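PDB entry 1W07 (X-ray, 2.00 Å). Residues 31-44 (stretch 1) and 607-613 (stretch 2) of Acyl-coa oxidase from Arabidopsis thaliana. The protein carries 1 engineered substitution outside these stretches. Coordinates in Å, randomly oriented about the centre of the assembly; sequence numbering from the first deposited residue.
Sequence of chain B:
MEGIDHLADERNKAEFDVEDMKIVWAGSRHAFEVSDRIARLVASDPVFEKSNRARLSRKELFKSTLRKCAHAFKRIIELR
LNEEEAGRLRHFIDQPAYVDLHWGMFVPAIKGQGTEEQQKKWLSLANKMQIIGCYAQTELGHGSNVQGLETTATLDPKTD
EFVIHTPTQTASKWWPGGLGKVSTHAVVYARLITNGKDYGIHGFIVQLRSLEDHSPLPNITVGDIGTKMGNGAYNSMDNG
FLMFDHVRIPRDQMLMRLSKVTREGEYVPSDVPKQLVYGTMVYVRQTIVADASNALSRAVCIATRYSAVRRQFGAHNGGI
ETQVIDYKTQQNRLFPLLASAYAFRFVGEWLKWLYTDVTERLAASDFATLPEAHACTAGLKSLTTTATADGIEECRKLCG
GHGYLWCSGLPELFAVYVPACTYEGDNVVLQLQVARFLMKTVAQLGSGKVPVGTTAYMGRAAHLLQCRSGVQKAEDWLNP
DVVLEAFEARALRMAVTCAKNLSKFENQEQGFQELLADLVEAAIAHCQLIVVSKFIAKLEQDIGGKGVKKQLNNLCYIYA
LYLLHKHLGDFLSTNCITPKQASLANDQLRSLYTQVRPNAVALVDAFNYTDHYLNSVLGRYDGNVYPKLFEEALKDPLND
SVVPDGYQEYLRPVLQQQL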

ATOM      1  N   ALA B  31     -27.721  -2.268  18.707  1.00 25.38           N
ATOM      2  CA  ALA B  31     -26.894  -2.358  17.518  1.00 28.18           C
ATOM      3  C   ALA B  31     -26.110  -3.668  17.553  1.00 27.15           C
ATOM      4  O   ALA B  31     -26.081  -4.414  16.573  1.00 26.43           O
ATOM      5  CB  ALA B  31     -25.942  -1.150  17.445  1.00 23.33           C
ATOM      6  N   PHE B  32     -25.497  -3.955  18.700  1.00 27.71           N
ATOM      7  CA  PHE B  32     -24.709  -5.170  18.855  1.00 26.99           C
ATOM      8  C   PHE B  32     -25.520  -6.429  18.578  1.00 28.62           C
ATOM      9  O   PHE B  32     -25.063  -7.329  17.855  1.00 25.83           O
ATOM     10  CB  PHE B  32     -24.140  -5.264  20.268  1.00 27.97           C
ATOM     11  CG  PHE B  32     -23.509  -6.592  20.575  1.00 28.93           C
ATOM     12  CD1 PHE B  32     -22.267  -6.938  20.036  1.00 29.16           C
ATOM     13  CD2 PHE B  32     -24.174  -7.518  21.367  1.00 29.81           C
ATOM     14  CE1 PHE B  32     -21.702  -8.194  20.285  1.00 31.25           C
ATOM     15  CE2 PHE B  32     -23.622  -8.774  21.621  1.00 31.92           C
ATOM     16  CZ  PHE B  32     -22.386  -9.116  21.081  1.00 32.58           C
ATOM     17  N   GLU B  33     -26.713  -6.494  19.166  1.00 26.59           N
ATOM     18  CA  GLU B  33     -27.597  -7.650  19.018  1.00 28.39           C
ATOM     19  C   GLU B  33     -28.040  -7.884  17.581  1.00 26.96           C
ATOM     20  O   GLU B  33     -28.008  -9.007  17.089  1.00 25.81           O
ATOM     21  CB  GLU B  33     -28.833  -7.479  19.915  1.00 29.81           C
ATOM     22  CG  GLU B  33     -28.555  -7.678  21.400  1.00 37.41           C
ATOM     23  CD  GLU B  33     -29.809  -7.639  22.241  1.00 42.86           C
ATOM     24  OE1 GLU B  33     -29.718  -7.913  23.460  1.00 43.90           O
ATOM     25  OE2 GLU B  33     -30.890  -7.317  21.694  1.00 46.88           O
ATOM     26  N   VAL B  34     -28.471  -6.822  16.917  1.00 26.28           N
ATOM     27  CA  VAL B  34     -28.929  -6.939  15.545  1.00 27.74           C
ATOM     28  C   VAL B  34     -27.778  -7.346  14.625  1.00 28.20           C
ATOM     29  O   VAL B  34     -27.944  -8.162  13.718  1.00 26.81           O
ATOM     30  CB  VAL B  34     -29.540  -5.609  15.049  1.00 28.97           C
ATOM     31  CG1 VAL B  34     -30.009  -5.755  13.624  1.00 34.14           C
ATOM     32  CG2 VAL B  34     -30.712  -5.216  15.940  1.00 31.61           C
ATOM     33  N   SER B  35     -26.602  -6.781  14.863  1.00 26.91           N
ATOM     34  CA  SER B  35     -25.456  -7.096  14.029  1.00 27.78           C
ATOM     35  C   SER B  35     -24.978  -8.527  14.258  1.00 27.02           C
ATOM     36  O   SER B  35     -24.632  -9.245  13.314  1.00 27.12           O
ATOM     37  CB  SER B  35     -24.327  -6.115  14.320  1.00 29.77           C
ATOM     38  OG  SER B  35     -23.242  -6.345  13.461  1.00 34.66           O
ATOM     39  N   ASP B  36     -24.967  -8.945  15.517  1.00 25.54           N
ATOM     40  CA  ASP B  36     -24.515 -10.282  15.848  1.00 26.07           C
ATOM     41  C   ASP B  36     -25.419 -11.323  15.199  1.00 26.10           C
ATOM     42  O   ASP B  36     -24.940 -12.315  14.654  1.00 25.63           O
ATOM     43  CB  ASP B  36     -24.479 -10.450  17.372  1.00 26.78           C
ATOM     44  CG  ASP B  36     -24.044 -11.832  17.797  1.00 28.10           C
ATOM     45  OD1 ASP B  36     -24.899 -12.588  18.307  1.00 31.86           O
ATOM     46  OD2 ASP B  36     -22.851 -12.179  17.632  1.00 29.57           O
ATOM     47  N   ARG B  37     -26.724 -11.077  15.239  1.00 25.23           N
ATOM     48  CA  ARG B  37     -27.708 -11.990  14.666  1.00 26.41           C
ATOM     49  C   ARG B  37     -27.577 -12.097  13.147  1.00 24.20           C
ATOM     50  O   ARG B  37     -27.486 -13.190  12.598  1.00 25.76           O
ATOM     51  CB  ARG B  37     -29.117 -11.508  15.010  1.00 28.68           C
ATOM     52  CG  ARG B  37     -30.222 -12.489  14.654  1.00 34.22           C
ATOM     53  CD  ARG B  37     -31.535 -11.747  14.470  1.00 36.21           C
ATOM     54  NE  ARG B  37     -31.768 -10.782  15.542  1.00 39.16           N
ATOM     55  CZ  ARG B  37     -32.202  -9.541  15.340  1.00 38.56           C
ATOM     56  NH1 ARG B  37     -32.448  -9.116  14.106  1.00 39.75           N
ATOM     57  NH2 ARG B  37     -32.391  -8.725  16.367  1.00 40.87           N
ATOM     58  N   ILE B  38     -27.577 -10.955  12.473  1.00 25.42           N
ATOM     59  CA  ILE B  38     -27.471 -10.940  11.022  1.00 24.99           C
ATOM     60  C   ILE B  38     -26.127 -11.501  10.567  1.00 24.79           C
ATOM     61  O   ILE B  38     -26.049 -12.187   9.545  1.00 21.79           O
ATOM     62  CB  ILE B  38     -27.647  -9.517  10.466  1.00 25.53           C
ATOM     63  CG1 ILE B  38     -28.998  -8.954  10.909  1.00 29.83           C
ATOM     64  CG2 ILE B  38     -27.572  -9.541   8.948  1.00 25.04           C
ATOM     65  CD1 ILE B  38     -30.199  -9.757  10.419  1.00 29.17           C
ATOM     66  N   ALA B  39     -25.075 -11.215  11.328  1.00 24.65           N
ATOM     67  CA  ALA B  39     -23.743 -11.700  10.991  1.00 25.68           C
ATOM     68  C   ALA B  39     -23.745 -13.221  10.925  1.00 25.36           C
ATOM     69  O   ALA B  39     -23.229 -13.806   9.968  1.00 21.56           O
ATOM     70  CB  ALA B  39     -22.719 -11.215  12.027  1.00 25.65           C
ATOM     71  N   ARG B  40     -24.336 -13.862  11.932  1.00 25.04           N
ATOM     72  CA  ARG B  40     -24.392 -15.323  11.968  1.00 25.96           C
ATOM     73  C   ARG B  40     -25.276 -15.859  10.850  1.00 24.51           C
ATOM     74  O   ARG B  40     -24.991 -16.906  10.271  1.00 22.02           O
ATOM     75  CB  ARG B  40     -24.903 -15.798  13.335  1.00 26.49           C
ATOM     76  CG  ARG B  40     -23.886 -15.620  14.453  1.00 33.79           C
ATOM     77  CD  ARG B  40     -24.542 -15.189  15.753  1.00 37.91           C
ATOM     78  NE  ARG B  40     -25.448 -16.197  16.299  1.00 41.96           N
ATOM     79  CZ  ARG B  40     -25.042 -17.270  16.972  1.00 43.95           C
ATOM     80  NH1 ARG B  40     -23.745 -17.468  17.188  1.00 48.02           N
ATOM     81  NH2 ARG B  40     -25.928 -18.140  17.437  1.00 44.15           N
ATOM     82  N   LEU B  41     -26.337 -15.123  10.539  1.00 24.11           N
ATOM     83  CA  LEU B  41     -27.261 -15.514   9.480  1.00 26.89           C
ATOM     84  C   LEU B  41     -26.552 -15.569   8.122  1.00 25.59           C
ATOM     85  O   LEU B  41     -26.807 -16.462   7.311  1.00 27.52           O
ATOM     86  CB  LEU B  41     -28.411 -14.516   9.410  1.00 29.60           C
ATOM     87  CG  LEU B  41     -29.475 -14.812   8.360  1.00 34.55           C
ATOM     88  CD1 LEU B  41     -30.222 -16.082   8.742  1.00 36.58           C
ATOM     89  CD2 LEU B  41     -30.428 -13.637   8.253  1.00 37.15           C
ATOM     90  N   VAL B  42     -25.663 -14.611   7.869  1.00 23.97           N
ATOM     91  CA  VAL B  42     -24.939 -14.580   6.604  1.00 19.76           C
ATOM     92  C   VAL B  42     -23.877 -15.668   6.554  1.00 19.17           C
ATOM     93  O   VAL B  42     -23.751 -16.374   5.552  1.00 19.74           O
ATOM     94  CB  VAL B  42     -24.271 -13.195   6.367  1.00 19.43           C
ATOM     95  CG1 VAL B  42     -23.377 -13.243   5.121  1.00 15.29           C
ATOM     96  CG2 VAL B  42     -25.336 -12.139   6.179  1.00 17.05           C
ATOM     97  N   ALA B  43     -23.118 -15.802   7.639  1.00 17.11           N
ATOM     98  CA  ALA B  43     -22.046 -16.787   7.706  1.00 19.91           C
ATOM     99  C   ALA B  43     -22.517 -18.217   7.485  1.00 21.66           C
ATOM    100  O   ALA B  43     -21.823 -19.026   6.871  1.00 21.51           O
ATOM    101  CB  ALA B  43     -21.321 -16.673   9.049  1.00 18.74           C
ATOM    102  N   SER B  44     -23.703 -18.526   7.986  1.00 22.31           N
ATOM    103  CA  SER B  44     -24.255 -19.865   7.856  1.00 26.20           C
ATOM    104  C   SER B  44     -24.897 -20.168   6.499  1.00 25.27           C
ATOM    105  O   SER B  44     -25.236 -21.318   6.236  1.00 27.24           O
ATOM    106  CB  SER B  44     -25.280 -20.100   8.971  1.00 25.73           C
ATOM    107  OG  SER B  44     -26.365 -19.190   8.850  1.00 29.99           O
ATOM    108  N   PHE B 607     -14.442  -6.677  18.501  1.00 17.26           N
ATOM    109  CA  PHE B 607     -15.044  -6.348  17.202  1.00 15.13           C
ATOM    110  C   PHE B 607     -16.157  -7.351  16.902  1.00 16.33           C
ATOM    111  O   PHE B 607     -17.077  -7.069  16.130  1.00 16.40           O
ATOM    112  CB  PHE B 607     -13.972  -6.414  16.101  1.00 17.35           C
ATOM    113  CG  PHE B 607     -12.803  -5.480  16.326  1.00 11.29           C
ATOM    114  CD1 PHE B 607     -11.554  -5.751  15.773  1.00 11.65           C
ATOM    115  CD2 PHE B 607     -12.960  -4.315  17.079  1.00 13.40           C
ATOM    116  CE1 PHE B 607     -10.472  -4.869  15.970  1.00 11.61           C
ATOM    117  CE2 PHE B 607     -11.894  -3.431  17.283  1.00 10.05           C
ATOM    118  CZ  PHE B 607     -10.645  -3.711  16.725  1.00  9.48           C
ATOM    119  N   ASN B 608     -16.052  -8.527  17.518  1.00 15.47           N
ATOM    120  CA  ASN B 608     -17.050  -9.575  17.348  1.00 17.97           C
ATOM    121  C   ASN B 608     -17.223 -10.072  15.910  1.00 17.34           C
ATOM    122  O   ASN B 608     -18.330 -10.417  15.490  1.00 17.93           O
ATOM    123  CB  ASN B 608     -18.397  -9.096  17.892  1.00 18.02           C
ATOM    124  CG  ASN B 608     -19.356 -10.226  18.101  1.00 19.97           C
ATOM    125  OD1 ASN B 608     -19.003 -11.232  18.708  1.00 20.32           O
ATOM    126  ND2 ASN B 608     -20.578 -10.078  17.604  1.00 20.65           N
ATOM    127  N   TYR B 609     -16.127 -10.115  15.162  1.00 15.15           N
ATOM    128  CA  TYR B 609     -16.158 -10.565  13.773  1.00 14.87           C
ATOM    129  C   TYR B 609     -16.175 -12.084  13.662  1.00 14.08           C
ATOM    130  O   TYR B 609     -15.474 -12.768  14.414  1.00 15.61           O
ATOM    131  CB  TYR B 609     -14.929 -10.026  13.025  1.00 12.74           C
ATOM    132  CG  TYR B 609     -14.956  -8.540  12.751  1.00 13.52           C
ATOM    133  CD1 TYR B 609     -13.780  -7.793  12.758  1.00 13.92           C
ATOM    134  CD2 TYR B 609     -16.156  -7.879  12.456  1.00 15.68           C
ATOM    135  CE1 TYR B 609     -13.789  -6.417  12.478  1.00 15.87           C
ATOM    136  CE2 TYR B 609     -16.172  -6.494  12.175  1.00 16.60           C
ATOM    137  CZ  TYR B 609     -14.978  -5.777  12.189  1.00 17.80           C
ATOM    138  OH  TYR B 609     -14.949  -4.422  11.896  1.00 17.45           O
ATOM    139  N   THR B 610     -16.966 -12.608  12.730  1.00 15.31           N
ATOM    140  CA  THR B 610     -17.036 -14.054  12.515  1.00 17.56           C
ATOM    141  C   THR B 610     -15.862 -14.396  11.591  1.00 19.14           C
ATOM    142  O   THR B 610     -15.328 -13.511  10.914  1.00 15.87           O
ATOM    143  CB  THR B 610     -18.327 -14.474  11.765  1.00 20.30           C
ATOM    144  OG1 THR B 610     -18.310 -13.902  10.448  1.00 19.65           O
ATOM    145  CG2 THR B 610     -19.592 -14.017  12.520  1.00 18.69           C
ATOM    146  N   ASP B 611     -15.452 -15.660  11.553  1.00 16.71           N
ATOM    147  CA  ASP B 611     -14.357 -16.054  10.675  1.00 16.42           C
ATOM    148  C   ASP B 611     -14.796 -15.877   9.231  1.00 18.96           C
ATOM    149  O   ASP B 611     -13.988 -15.553   8.352  1.00 17.61           O
ATOM    150  CB  ASP B 611     -13.968 -17.512  10.908  1.00 18.99           C
ATOM    151  CG  ASP B 611     -13.023 -17.686  12.082  1.00 17.29           C
ATOM    152  OD1 ASP B 611     -12.422 -16.686  12.527  1.00 19.24           O
ATOM    153  OD2 ASP B 611     -12.875 -18.830  12.543  1.00 18.96           O
ATOM    154  N   HIS B 612     -16.084 -16.101   8.980  1.00 17.36           N
ATOM    155  CA  HIS B 612     -16.614 -15.952   7.632  1.00 19.14           C
ATOM    156  C   HIS B 612     -16.417 -14.522   7.138  1.00 18.34           C
ATOM    157  O   HIS B 612     -16.000 -14.311   6.000  1.00 16.88           O
ATOM    158  CB  HIS B 612     -18.104 -16.313   7.591  1.00 19.55           C
ATOM    159  CG  HIS B 612     -18.763 -16.028   6.279  1.00 18.75           C
ATOM    160  ND1 HIS B 612     -19.219 -14.774   5.934  1.00 19.97           N
ATOM    161  CD2 HIS B 612     -19.025 -16.828   5.218  1.00 21.59           C
ATOM    162  CE1 HIS B 612     -19.736 -14.814   4.718  1.00 20.95           C
ATOM    163  NE2 HIS B 612     -19.629 -16.049   4.261  1.00 21.99           N
ATOM    164  N   TYR B 613     -16.705 -13.543   7.995  1.00 17.63           N
ATOM    165  CA  TYR B 613     -16.569 -12.137   7.608  1.00 16.82           C
ATOM    166  C   TYR B 613     -15.103 -11.740   7.438  1.00 17.53           C
ATOM    167  O   TYR B 613     -14.738 -11.063   6.469  1.00 17.71           O
ATOM    168  CB  TYR B 613     -17.217 -11.229   8.647  1.00 13.89           C
ATOM    169  CG  TYR B 613     -17.211  -9.767   8.260  1.00 18.67           C
ATOM    170  CD1 TYR B 613     -17.919  -9.320   7.144  1.00 16.47           C
ATOM    171  CD2 TYR B 613     -16.499  -8.832   9.010  1.00 18.38           C
ATOM    172  CE1 TYR B 613     -17.920  -7.979   6.789  1.00 17.80           C
ATOM    173  CE2 TYR B 613     -16.493  -7.498   8.667  1.00 16.72           C
ATOM    174  CZ  TYR B 613     -17.205  -7.075   7.563  1.00 18.35           C
ATOM    175  OH  TYR B 613     -17.232  -5.739   7.283  1.00 16.68           O
TER
HETATM  176  O   HOH W   1     -22.214  -7.680  17.023  1.00 28.61           O
HETATM  177  O   HOH W   2     -20.660 -12.822   9.465  1.00 13.59           O

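Contact between the helix of stretch 1 (residues 31-44) and the segment 607-613 of the acyl-CoA oxidase chain, two pieces more than 560 residues apart in sequence. The contact is small, 333 Å² summed over both sides, and rests on N608, H612 and A43, with T610 between them. The nearest pairs follow the same order along both stretches: D36 lies nearest N608, A39 nearest T610 and A43 nearest H612, where the CA atoms close to 5.5 Å. N608 is the first residue to leave the preceding helix and has positive phi (61°), a conformation that asparagine tolerates better than most residues. The CA-to-CB bond of N608 (chi1 t) points toward the long helix, and its amide reaches the carboxylate of D36. N608 ND2 donates to D36 OD2 at 3.1 Å with an N-H...acceptor angle of 169°, nearly straight, and this is the one direct hydrogen bond across the contact. The CA-to-CB bond of D36 points sideways, but its t rotamer carries the carboxylate nearer. N608 ND2 also donates to water 1 (3.0 Å to its O), which in turn donates to the backbone carbonyl F32 O, 3.0 Å from the water O. The same amide touches the F32 ring obliquely, N608 ND2 lying 3.5 Å from F32 CE1; the nitrogen thus donates to a carboxylate and a water, and also packs near the F32 ring, while N608 OD1 is satisfied elsewhere in the structure. At the other end the packing is nonpolar. The CA-to-CB bond of H612 (chi1 t) points toward the helix, and one face of its imidazole lies over A43: A43 CA sits 3.8 Å from the centroid of the H612 ring, 18° off its normal, a CH-pi contact. The methyl of A43 suits this close approach, with A43 CB 3.6 Å from H612 CB, and V42 adds a flank through V42 CG1, 4.0 Å from H612 CE1. H612 NE2 is hydrogen-bonded elsewhere in the structure. Between these ends T610 does two jobs. As the N-cap of the helix beginning at D611, it accepts from a backbone amide of the first turn, Y613 N to T610 OG1 at 3.0 Å. The same hydroxyl meets water 2, T610 OG1 to the water O at 2.8 Å, and that water donates to A39 O, 2.8 Å from the water O, so a second bridge reaches a helix carbonyl. T610 CG2 faces the buried A39, 4.2 Å from A39 CB. Threonine thus offers an oxygen for the cap and the water, and a methyl for the alanine.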